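Local coordinates for pmbA-related protein (Thermotoga maritima, PDB 1VL4) that is of unsettled function but belongs to the PmbA/TldD family (peptidase family U62), and so may act as a metallopeptidase, at residues 39-45 with 156-162; 118-124 with 175-180; 197-201 with 427-431; 319-324 with 340-344. One frame throughout, in Å; residues are numbered along the deposited sequence.

Interaction 1: 39-45 with 156-162; sequences ETREFSL and YKDMVIK
Backbone bonds tie residues 39-45 to residues 156-162 in a regular antiparallel ladder. Four hydrogen-bonded pairs, Glu39 with Lys162, Arg41 with Val160, Phe43 with Asp158 and Leu45 with Tyr156, each exchange two N-H to O bonds; Lys162 N to Glu39 O, at 2.7 Å, is the shortest. In the non-hydrogen-bonded pairs between them, CA-H groups lean on carbonyls, as where Thr40 CA lies 3.2 Å from Val160 O. The segments belong to strands 32-48 and 148-167, the two middle strands of a six-stranded antiparallel sheet, so residues of the family's domain 1 and central domain ranges meet in one sheet. Strand 51-69 flanks the pair beyond 39-45, and strand 172-188 beyond 156-162.

Polar contacts differ on the two faces. On the face of Thr40, Glu42 and Ser44, the extended Lys157 brings NZ to Glu42 OE1 in a long salt bridge of 3.3 Å whose hydrogen bond is weak. On the other face, within 156-162, Tyr156 OH donates at 2.5 Å to the anti lone pair of Asp158 OD2, which also forms a salt bridge with Lys131. Arg41 turns off to Asp57 and to Glu90 of the second subunit.

Apolar contacts complete each face. Phe43 and Tyr156 both hold CG anti to the backbone N (chi1 -178° and 172°) and cross at about a right angle; Tyr156 CE1 reaches the edge of the Phe43 ring, 4.0 Å from CD1. Leu45 CG rests on Tyr156 CB at 3.9 Å. Beside Thr40, in one of two modelled conformers of Met159, CE comes 3.6 Å from Thr40 CB.

Interaction 2: 118-124 with 175-180; sequences TYVGRFE and SQMDGG
This is a hydrogen-bonded contact between a loop and a sheet strand: residues 118-124, leading toward helix 128-143, lie against residues 175-180 of strand 172-188, and Asp178 grips the turn with its carboxylate. Val120 N meets Asp178 OD1 at 2.7 Å in a nearly straight bond (171°), approaching from above the carboxylate plane. Gly121 N meets the other oxygen, Asp178 OD2, on its syn side at 2.8 Å, though tilted out of that plane. With chi1 near 70°, Asp178 CG sits between its own backbone N and carbonyl carbon, which brings both oxygens to the turn. Waters 2 and 3 also donate to OD2 and accept from Phe123 N and Glu124 N, so four N-H groups of the loop, two directly and two through water, are tied to one carboxylate.

Upstream, the loop bonds to the strand just past the point where Gly180 pairs with Ala202 of strand 194-202: Asp178 N donates to Thr118 O at 2.9 Å, and Thr118 OG1 to Gln176 O at 2.6 Å. Water 1 joins that hydroxyl to Ser175 OG. Tyr119 runs alongside Gln176, ring and amide planes 18° apart; its ring crosses the Asp178 side chain at about a right angle, CD1 3.6 Å from Asp178 CG.

Downstream, Phe123 lays one ring face over the glycines. Gly180 CA stands 4.2 Å from the ring centroid in a CH-pi contact. Phe123 also packs on Tyr156 and Asp158.

Interaction 3: 197-201 with 427-431; sequences SWYEL and KVSQH
Lys427 NZ meets the faces of Tyr199 and Trp198 and donates to the backbone of Tyr199. The bond to Tyr199 O measures 2.8 Å, with the ammonium tilted 27° from the carbonyl plane. The same nitrogen stands over the Tyr199 ring, 4.0 Å from its centroid, in a cation-pi contact; Trp198 offers a second one, off-centre, at 4.6 Å from the centroid of its six-membered ring. Lys427 CE adds a CH-pi contact over Tyr199, coming 3.6 Å from CZ. Val428 O approaches the edge of the Tyr199 ring near its plane, 3.6 Å from CE1. Leu201 CD1 presses on the backbone past it, 3.5 Å from Ser429 C.

The lysine runs extended until CE and then bends at its last torsion (chi4 67°), which tips NZ toward Tyr199 O. Its strand, 427-428, is an outermost strand of a mixed six-stranded sheet, while 197-201 belongs to strand 194-202, an outermost strand of the antiparallel sheet; the contact is thus a side-chain junction between two sheet edges, joining the central and C-terminal family regions.

In the outer shell, Leu245 of helix 241-247 packs on both Tyr199 and Lys427, and Phe181 of strand 172-188 touches Tyr199 and Leu201.

Interaction 4: 319-324 with 340-344; sequences LHNLKT and GIRPV
A capping box opens helix 322-328, and Ile341 packs against it. Asn321, at the N-cap, accepts from Thr324 N through OD1 at 2.9 Å, nearly in line with the side-chain C=O (173°); in return Asn321 N donates to Thr324 OG1 at 3.1 Å. The threonine hydroxyl also shares a hydrogen bond with His320 ND1, so three residues are knotted around it.

Ile341 crosses the Asn321 side chain at about a right angle and places CD1 3.7 Å from Asn321 ND2. The same methyl meets Thr324 tip to tip, 4.1 Å from CG2. With CG2 anti to the backbone N and CG1 beside it (chi1 -64°), the isoleucine points CG1 and CD1 to the cap and CG2 to Leu319, where CG2 lies 3.5 Å from Leu319 CB, closer than usual for two carbons. Leu319 CD1 in turn reaches Pro343, 3.8 Å from its CD. Helix 257-261 borders the site through Glu258, which touches both Asn321 and Ile341, while Ile252 of helix 252-255 lies on Pro343.

Between the two segments the contact is wholly van der Waals. Asn321 OD1 and N and Thr324 OG1 are bonded within 319-324, which lets an aliphatic side chain lie against them. Nothing directional joins the segments to each other; outside bonds, such as Leu322 N to Glu300 and Arg342 O to Asn335, help to hold each.

Overall arrangement
Interactions 1, 2 and 3 all reach the six-stranded antiparallel sheet. Interaction 1 joins its two middle strands, and interaction 2 lies one strand further on, touching it through backbone bonds of Met159 and Ile161. Interaction 3 takes the sheet's outermost strand, 194-202, across to the C-terminal region, its centre about 9 Å from the centre of the chain. Interaction 4 lies within that region, centred about 24 Å from interaction 3; their nearest atoms are about 4 Å apart without touching. It is the most buried; the others are partly buried. Chemistry follows place: backbone ladder within the sheet, carboxylate and waters at the loop, one lysine between sheets, aliphatic packing beside a helix start.

Interaction 1: 39-45 with 156-162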
# COMPACT_ATOMS: atom_id res chain seq x y z
N GLU A 39 11.64 2.11 -17.19
CA GLU A 39 10.61 2.85 -17.94
C GLU A 39 9.50 1.88 -18.22
O GLU A 39 9.75 0.72 -18.62
CB GLU A 39 11.20 3.42 -19.21
CG GLU A 39 10.24 4.03 -20.25
CD GLU A 39 11.04 4.79 -21.34
OE1 GLU A 39 11.91 4.14 -22.00
OE2 GLU A 39 10.83 6.02 -21.51
N THR A 40 8.29 2.30 -17.86
CA THR A 40 7.08 1.51 -17.91
C THR A 40 5.93 2.23 -18.61
O THR A 40 5.81 3.47 -18.59
CB THR A 40 6.60 1.12 -16.50
OG1 THR A 40 5.82 2.17 -15.95
CG2 THR A 40 7.71 0.78 -15.63
N ARG A 41 5.10 1.45 -19.28
CA ARG A 41 3.91 1.91 -19.93
C ARG A 41 2.86 0.89 -19.57
O ARG A 41 3.09 -0.35 -19.70
CB ARG A 41 4.24 1.86 -21.41
CG ARG A 41 3.46 2.69 -22.32
CD ARG A 41 3.19 4.14 -21.90
NE ARG A 41 2.12 4.55 -22.78
CZ ARG A 41 0.87 4.12 -22.68
NH1 ARG A 41 0.48 3.32 -21.68
NH2 ARG A 41 -0.02 4.52 -23.58
N GLU A 42 1.72 1.35 -19.06
CA GLU A 42 0.71 0.44 -18.60
C GLU A 42 -0.69 0.94 -18.92
O GLU A 42 -0.94 2.14 -18.98
CB GLU A 42 0.83 0.17 -17.09
CG GLU A 42 0.62 1.43 -16.24
CD GLU A 42 1.24 1.31 -14.84
OE1 GLU A 42 0.66 0.57 -14.02
OE2 GLU A 42 2.29 1.96 -14.58
N PHE A 43 -1.58 -0.03 -19.14
CA PHE A 43 -2.92 0.26 -19.37
C PHE A 43 -3.74 -0.71 -18.55
O PHE A 43 -3.53 -1.90 -18.62
CB PHE A 43 -3.26 0.14 -20.84
CG PHE A 43 -4.67 0.50 -21.14
CD1 PHE A 43 -5.69 -0.45 -20.98
CD2 PHE A 43 -5.02 1.78 -21.50
CE1 PHE A 43 -6.97 -0.14 -21.21
CE2 PHE A 43 -6.38 2.09 -21.75
CZ PHE A 43 -7.34 1.12 -21.58
N SER A 44 -4.68 -0.19 -17.78
CA SER A 44 -5.57 -1.06 -17.04
C SER A 44 -6.98 -0.54 -17.08
O SER A 44 -7.19 0.65 -17.24
CB SER A 44 -5.14 -1.10 -15.58
OG SER A 44 -5.35 0.15 -14.96
N LEU A 45 -7.93 -1.44 -16.94
CA LEU A 45 -9.29 -1.11 -16.79
C LEU A 45 -10.08 -2.09 -15.89
O LEU A 45 -9.78 -3.31 -15.81
CB LEU A 45 -9.95 -0.93 -18.13
CG LEU A 45 -10.17 -2.12 -19.01
CD1 LEU A 45 -11.44 -2.87 -18.56
CD2 LEU A 45 -10.33 -1.63 -20.45
N TYR A 156 -8.74 -5.89 -16.41
CA TYR A 156 -7.75 -6.06 -17.47
C TYR A 156 -6.51 -5.21 -17.13
O TYR A 156 -6.63 -4.04 -16.75
CB TYR A 156 -8.37 -5.60 -18.82
CG TYR A 156 -7.34 -5.56 -19.96
CD1 TYR A 156 -6.52 -4.43 -20.16
CD2 TYR A 156 -7.15 -6.66 -20.80
CE1 TYR A 156 -5.53 -4.41 -21.15
CE2 TYR A 156 -6.22 -6.63 -21.80
CZ TYR A 156 -5.39 -5.50 -21.97
OH TYR A 156 -4.42 -5.50 -22.96
N LYS A 157 -5.34 -5.76 -17.37
CA LYS A 157 -4.14 -4.98 -17.35
C LYS A 157 -3.09 -5.44 -18.35
O LYS A 157 -2.88 -6.63 -18.53
CB LYS A 157 -3.52 -4.99 -15.95
CG LYS A 157 -2.36 -3.99 -15.86
CD LYS A 157 -1.93 -3.67 -14.43
CE LYS A 157 -0.81 -2.65 -14.43
NZ LYS A 157 -0.31 -2.41 -13.03
N ASP A 158 -2.43 -4.49 -19.02
CA ASP A 158 -1.20 -4.80 -19.69
C ASP A 158 -0.11 -3.82 -19.36
O ASP A 158 -0.36 -2.70 -18.88
CB ASP A 158 -1.40 -4.94 -21.22
CG ASP A 158 -1.76 -3.65 -21.92
OD1 ASP A 158 -1.00 -2.67 -21.83
OD2 ASP A 158 -2.80 -3.61 -22.63
N MET A 159 1.14 -4.27 -19.53
CA MET A 159 2.33 -3.51 -19.11
C MET A 159 3.51 -3.84 -20.03
O MET A 159 3.68 -5.02 -20.41
CB MET A 159 2.67 -3.82 -17.61
CG MET A 159 3.60 -2.77 -16.92
SD MET A 159 3.37 -2.62 -15.11
CE MET A 159 4.37 -1.18 -14.78
N VAL A 160 4.33 -2.81 -20.36
CA VAL A 160 5.65 -2.99 -20.97
C VAL A 160 6.67 -2.28 -20.07
O VAL A 160 6.42 -1.15 -19.58
CB VAL A 160 5.81 -2.34 -22.37
CG1 VAL A 160 7.27 -2.62 -22.91
CG2 VAL A 160 4.83 -2.82 -23.32
N ILE A 161 7.78 -2.95 -19.82
CA ILE A 161 8.81 -2.46 -18.90
C ILE A 161 10.18 -2.62 -19.55
O ILE A 161 10.49 -3.70 -20.07
CB ILE A 161 8.77 -3.23 -17.54
CG1 ILE A 161 7.38 -3.11 -16.91
CG2 ILE A 161 9.89 -2.73 -16.62
CD1 ILE A 161 7.07 -4.07 -15.82
N LYS A 162 10.98 -1.56 -19.52
CA LYS A 162 12.35 -1.57 -19.99
C LYS A 162 13.26 -1.22 -18.80
O LYS A 162 13.01 -0.25 -18.10
CB LYS A 162 12.58 -0.57 -21.10
CG LYS A 162 14.01 -0.54 -21.61
CD LYS A 162 14.05 0.19 -22.95
CE LYS A 162 15.45 0.31 -23.50
NZ LYS A 162 15.32 0.56 -24.95

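Interaction 2: 118-124 with 175-180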
# COMPACT_ATOMS: atom_id res chain seq x y z
N THR A 118 10.95 -12.41 -23.08
CA THR A 118 10.13 -11.73 -22.10
C THR A 118 9.37 -10.59 -22.76
O THR A 118 8.44 -10.09 -22.18
CB THR A 118 11.00 -11.19 -20.94
OG1 THR A 118 12.12 -10.43 -21.46
CG2 THR A 118 11.56 -12.34 -20.12
N TYR A 119 9.73 -10.22 -23.98
CA TYR A 119 9.05 -9.12 -24.66
C TYR A 119 8.56 -9.65 -25.96
O TYR A 119 9.35 -9.99 -26.82
CB TYR A 119 10.00 -7.96 -24.88
CG TYR A 119 9.37 -6.87 -25.68
CD1 TYR A 119 8.34 -6.09 -25.11
CD2 TYR A 119 9.66 -6.70 -27.02
CE1 TYR A 119 7.71 -5.09 -25.87
CE2 TYR A 119 9.02 -5.72 -27.77
CZ TYR A 119 8.04 -4.93 -27.20
OH TYR A 119 7.40 -3.94 -27.96
N VAL A 120 7.25 -9.69 -26.14
CA VAL A 120 6.67 -10.13 -27.41
C VAL A 120 6.18 -8.99 -28.28
O VAL A 120 6.34 -9.08 -29.46
CB VAL A 120 5.60 -11.21 -27.16
CG1 VAL A 120 4.94 -11.65 -28.45
CG2 VAL A 120 6.27 -12.42 -26.47
N GLY A 121 5.59 -7.95 -27.71
CA GLY A 121 5.16 -6.80 -28.51
C GLY A 121 3.73 -6.85 -29.03
O GLY A 121 3.32 -5.97 -29.76
N ARG A 122 2.96 -7.85 -28.67
CA ARG A 122 1.61 -7.93 -29.19
C ARG A 122 0.56 -7.16 -28.37
O ARG A 122 -0.40 -6.68 -28.95
CB ARG A 122 1.22 -9.38 -29.40
CG ARG A 122 2.11 -10.08 -30.46
CD ARG A 122 1.59 -11.41 -30.89
NE ARG A 122 0.25 -11.29 -31.43
CZ ARG A 122 -0.05 -10.88 -32.66
NH1 ARG A 122 0.91 -10.53 -33.52
NH2 ARG A 122 -1.33 -10.82 -33.05
N PHE A 123 0.73 -7.03 -27.06
CA PHE A 123 -0.27 -6.26 -26.26
C PHE A 123 -0.31 -4.81 -26.77
O PHE A 123 -1.38 -4.22 -26.89
CB PHE A 123 0.03 -6.33 -24.73
CG PHE A 123 -0.58 -7.51 -24.06
CD1 PHE A 123 -1.96 -7.55 -23.83
CD2 PHE A 123 0.21 -8.62 -23.68
CE1 PHE A 123 -2.55 -8.65 -23.25
CE2 PHE A 123 -0.37 -9.71 -23.10
CZ PHE A 123 -1.74 -9.75 -22.87
N GLU A 124 0.87 -4.26 -27.09
CA GLU A 124 1.06 -2.89 -27.60
C GLU A 124 0.33 -2.58 -28.88
O GLU A 124 -0.00 -1.43 -29.13
CB GLU A 124 2.54 -2.64 -27.93
CG GLU A 124 3.35 -2.21 -26.77
CD GLU A 124 4.83 -2.28 -27.08
OE1 GLU A 124 5.38 -3.41 -27.11
OE2 GLU A 124 5.43 -1.20 -27.31
N SER A 175 16.96 -5.15 -20.40
CA SER A 175 15.94 -6.16 -20.71
C SER A 175 14.59 -5.48 -20.88
O SER A 175 14.34 -4.43 -20.29
CB SER A 175 15.89 -7.16 -19.55
OG SER A 175 14.84 -8.09 -19.67
N GLN A 176 13.73 -6.01 -21.73
CA GLN A 176 12.39 -5.51 -21.82
C GLN A 176 11.49 -6.67 -21.63
O GLN A 176 11.87 -7.84 -21.93
CB GLN A 176 12.05 -4.91 -23.18
CG GLN A 176 12.82 -3.81 -23.65
CD GLN A 176 12.16 -3.28 -24.88
OE1 GLN A 176 11.12 -2.61 -24.81
NE2 GLN A 176 12.69 -3.66 -26.02
N MET A 177 10.35 -6.42 -20.98
CA MET A 177 9.33 -7.45 -20.66
C MET A 177 7.95 -6.85 -20.94
O MET A 177 7.71 -5.67 -20.64
CB MET A 177 9.40 -7.95 -19.17
CG MET A 177 8.74 -7.07 -18.14
SD MET A 177 6.98 -6.72 -18.43
CE MET A 177 6.19 -8.34 -18.02
N ASP A 178 7.04 -7.67 -21.46
CA ASP A 178 5.67 -7.28 -21.57
C ASP A 178 4.72 -8.41 -21.11
O ASP A 178 5.17 -9.53 -20.81
CB ASP A 178 5.33 -6.71 -22.95
CG ASP A 178 5.32 -7.73 -24.06
OD1 ASP A 178 5.83 -8.86 -23.95
OD2 ASP A 178 4.81 -7.33 -25.10
N GLY A 179 3.44 -8.08 -20.95
CA GLY A 179 2.49 -9.07 -20.51
C GLY A 179 1.22 -8.41 -20.08
O GLY A 179 1.08 -7.20 -20.16
N GLY A 180 0.29 -9.25 -19.68
CA GLY A 180 -1.06 -8.81 -19.31
C GLY A 180 -1.76 -9.87 -18.50
O GLY A 180 -1.27 -11.00 -18.36
O HOH W 1 14.95 -10.36 -21.62
O HOH W 2 2.70 -9.10 -25.96
O HOH W 3 3.51 -5.07 -25.84

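Interaction 3: 197-201 with 427-431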
# COMPACT_ATOMS: atom_id res chain seq x y z
N SER A 197 -13.87 -16.59 -8.44
CA SER A 197 -13.06 -15.78 -9.34
C SER A 197 -12.09 -16.62 -10.14
O SER A 197 -11.86 -17.82 -9.84
CB SER A 197 -12.33 -14.68 -8.57
OG SER A 197 -11.28 -15.16 -7.74
N TRP A 198 -11.57 -16.03 -11.21
CA TRP A 198 -10.56 -16.69 -12.00
C TRP A 198 -9.73 -15.61 -12.71
O TRP A 198 -10.26 -14.55 -13.03
CB TRP A 198 -11.22 -17.64 -13.03
CG TRP A 198 -10.26 -18.62 -13.60
CD1 TRP A 198 -9.66 -18.58 -14.81
CD2 TRP A 198 -9.73 -19.77 -12.93
NE1 TRP A 198 -8.78 -19.63 -14.95
CE2 TRP A 198 -8.82 -20.39 -13.82
CE3 TRP A 198 -9.95 -20.35 -11.68
CZ2 TRP A 198 -8.14 -21.54 -13.49
CZ3 TRP A 198 -9.28 -21.51 -11.36
CH2 TRP A 198 -8.39 -22.10 -12.27
N TYR A 199 -8.46 -15.90 -12.98
CA TYR A 199 -7.59 -15.02 -13.75
C TYR A 199 -6.70 -15.86 -14.66
O TYR A 199 -6.45 -17.07 -14.41
CB TYR A 199 -6.69 -14.15 -12.84
CG TYR A 199 -5.70 -14.94 -12.02
CD1 TYR A 199 -4.42 -15.27 -12.51
CD2 TYR A 199 -6.04 -15.39 -10.77
CE1 TYR A 199 -3.53 -16.07 -11.72
CE2 TYR A 199 -5.18 -16.17 -10.00
CZ TYR A 199 -3.95 -16.51 -10.48
OH TYR A 199 -3.17 -17.27 -9.65
N GLU A 200 -6.24 -15.22 -15.72
CA GLU A 200 -5.14 -15.77 -16.53
C GLU A 200 -4.05 -14.67 -16.64
O GLU A 200 -4.35 -13.48 -16.72
CB GLU A 200 -5.64 -16.20 -17.91
CG GLU A 200 -6.36 -17.59 -17.99
CD GLU A 200 -7.22 -17.85 -19.29
OE1 GLU A 200 -7.06 -17.16 -20.34
OE2 GLU A 200 -8.06 -18.81 -19.23
N LEU A 201 -2.79 -15.09 -16.56
CA LEU A 201 -1.60 -14.24 -16.88
C LEU A 201 -1.11 -14.66 -18.25
O LEU A 201 -1.18 -15.85 -18.59
CB LEU A 201 -0.52 -14.43 -15.82
CG LEU A 201 -0.86 -13.69 -14.54
CD1 LEU A 201 -0.27 -14.42 -13.33
CD2 LEU A 201 -0.37 -12.25 -14.61
N LYS A 427 -0.26 -24.10 -12.41
CA LYS A 427 -0.81 -22.80 -12.70
C LYS A 427 0.25 -21.76 -12.28
O LYS A 427 0.99 -21.93 -11.32
CB LYS A 427 -2.13 -22.55 -11.95
CG LYS A 427 -2.79 -21.22 -12.27
CD LYS A 427 -4.22 -21.15 -11.88
CE LYS A 427 -4.80 -19.73 -11.94
NZ LYS A 427 -4.90 -19.14 -13.30
N VAL A 428 0.27 -20.66 -13.02
CA VAL A 428 1.25 -19.59 -12.78
C VAL A 428 0.58 -18.37 -12.11
O VAL A 428 -0.55 -17.97 -12.47
CB VAL A 428 1.90 -19.19 -14.14
CG1 VAL A 428 2.81 -17.95 -13.97
CG2 VAL A 428 2.66 -20.26 -14.67
N SER A 429 1.25 -17.78 -11.12
CA SER A 429 0.80 -16.54 -10.55
C SER A 429 1.92 -15.52 -10.78
O SER A 429 2.75 -15.69 -11.67
CB SER A 429 0.51 -16.72 -9.04
OG SER A 429 -0.21 -15.62 -8.54
N GLN A 430 1.99 -14.50 -9.93
CA GLN A 430 2.91 -13.40 -10.12
C GLN A 430 4.34 -13.77 -9.88
O GLN A 430 5.22 -13.42 -10.68
CB GLN A 430 2.53 -12.22 -9.21
CG GLN A 430 1.21 -11.60 -9.63
CD GLN A 430 1.05 -10.17 -9.12
OE1 GLN A 430 1.90 -9.66 -8.38
NE2 GLN A 430 -0.02 -9.52 -9.56
N HIS A 431 4.58 -14.44 -8.76
CA HIS A 431 5.92 -14.83 -8.37
C HIS A 431 6.01 -16.32 -7.98
O HIS A 431 7.06 -16.80 -7.60
CB HIS A 431 6.37 -13.95 -7.20
CG HIS A 431 6.04 -12.50 -7.38
ND1 HIS A 431 6.78 -11.66 -8.19
CD2 HIS A 431 5.02 -11.75 -6.89
CE1 HIS A 431 6.25 -10.45 -8.18
NE2 HIS A 431 5.17 -10.47 -7.40

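Interaction 4: 319-324 with 340-344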
# COMPACT_ATOMS: atom_id res chain seq x y z
N LEU A 319 18.56 -17.93 -0.92
CA LEU A 319 18.71 -16.93 -1.95
C LEU A 319 19.51 -15.73 -1.40
O LEU A 319 19.38 -15.34 -0.25
CB LEU A 319 17.32 -16.49 -2.44
CG LEU A 319 16.46 -17.66 -2.99
CD1 LEU A 319 15.19 -17.13 -3.57
CD2 LEU A 319 17.20 -18.47 -4.03
N HIS A 320 20.35 -15.16 -2.26
CA HIS A 320 21.31 -14.14 -1.91
C HIS A 320 21.23 -12.86 -2.75
O HIS A 320 20.71 -12.85 -3.88
CB HIS A 320 22.72 -14.71 -2.06
CG HIS A 320 23.07 -15.75 -1.04
ND1 HIS A 320 23.57 -15.43 0.20
CD2 HIS A 320 22.99 -17.09 -1.08
CE1 HIS A 320 23.80 -16.54 0.88
NE2 HIS A 320 23.45 -17.57 0.12
N ASN A 321 21.77 -11.80 -2.15
CA ASN A 321 22.21 -10.61 -2.85
C ASN A 321 23.74 -10.55 -2.74
O ASN A 321 24.35 -11.46 -2.19
CB ASN A 321 21.48 -9.37 -2.35
CG ASN A 321 21.67 -9.09 -0.86
OD1 ASN A 321 22.65 -9.51 -0.21
ND2 ASN A 321 20.75 -8.29 -0.32
N LEU A 322 24.36 -9.52 -3.29
CA LEU A 322 25.82 -9.45 -3.29
C LEU A 322 26.36 -9.41 -1.85
O LEU A 322 27.35 -10.09 -1.55
CB LEU A 322 26.31 -8.22 -4.08
CG LEU A 322 26.05 -8.27 -5.59
CD1 LEU A 322 26.49 -6.98 -6.31
CD2 LEU A 322 26.76 -9.46 -6.20
N LYS A 323 25.69 -8.67 -0.97
CA LYS A 323 26.13 -8.51 0.42
C LYS A 323 26.12 -9.84 1.16
O LYS A 323 27.08 -10.19 1.84
CB LYS A 323 25.25 -7.47 1.11
CG LYS A 323 25.33 -7.38 2.63
CD LYS A 323 24.75 -6.06 3.13
N THR A 324 25.05 -10.63 1.00
CA THR A 324 24.95 -11.86 1.78
C THR A 324 25.86 -12.92 1.18
O THR A 324 26.51 -13.69 1.91
CB THR A 324 23.50 -12.38 1.88
OG1 THR A 324 23.05 -12.69 0.58
CG2 THR A 324 22.60 -11.37 2.47
N GLY A 340 13.98 -6.54 -1.23
CA GLY A 340 14.26 -7.79 -0.60
C GLY A 340 14.75 -8.83 -1.58
O GLY A 340 14.41 -8.80 -2.79
N ILE A 341 15.54 -9.74 -1.04
CA ILE A 341 15.93 -10.94 -1.76
C ILE A 341 14.66 -11.73 -2.09
O ILE A 341 13.84 -12.03 -1.21
CB ILE A 341 16.90 -11.78 -0.91
CG1 ILE A 341 18.21 -10.99 -0.70
CG2 ILE A 341 17.14 -13.11 -1.55
CD1 ILE A 341 19.07 -11.50 0.41
N ARG A 342 14.47 -12.06 -3.35
CA ARG A 342 13.36 -12.91 -3.73
C ARG A 342 13.66 -13.80 -4.93
O ARG A 342 14.54 -13.52 -5.71
CB ARG A 342 12.07 -12.10 -3.96
CG ARG A 342 12.08 -11.26 -5.21
CD ARG A 342 10.69 -10.65 -5.56
NE ARG A 342 10.80 -9.56 -6.54
CZ ARG A 342 11.00 -9.71 -7.85
NH1 ARG A 342 11.12 -10.92 -8.42
NH2 ARG A 342 11.08 -8.61 -8.60
N PRO A 343 12.90 -14.89 -5.06
CA PRO A 343 12.94 -15.72 -6.25
C PRO A 343 12.36 -14.97 -7.42
O PRO A 343 11.66 -13.96 -7.23
CB PRO A 343 12.03 -16.93 -5.89
CG PRO A 343 11.22 -16.51 -4.79
CD PRO A 343 11.87 -15.34 -4.10
N VAL A 344 12.63 -15.45 -8.62
CA VAL A 344 12.06 -14.84 -9.82
C VAL A 344 10.70 -15.53 -10.03
O VAL A 344 9.66 -14.91 -9.88
CB VAL A 344 13.02 -14.96 -11.04
CG1 VAL A 344 12.39 -14.39 -12.27
CG2 VAL A 344 14.37 -14.22 -10.74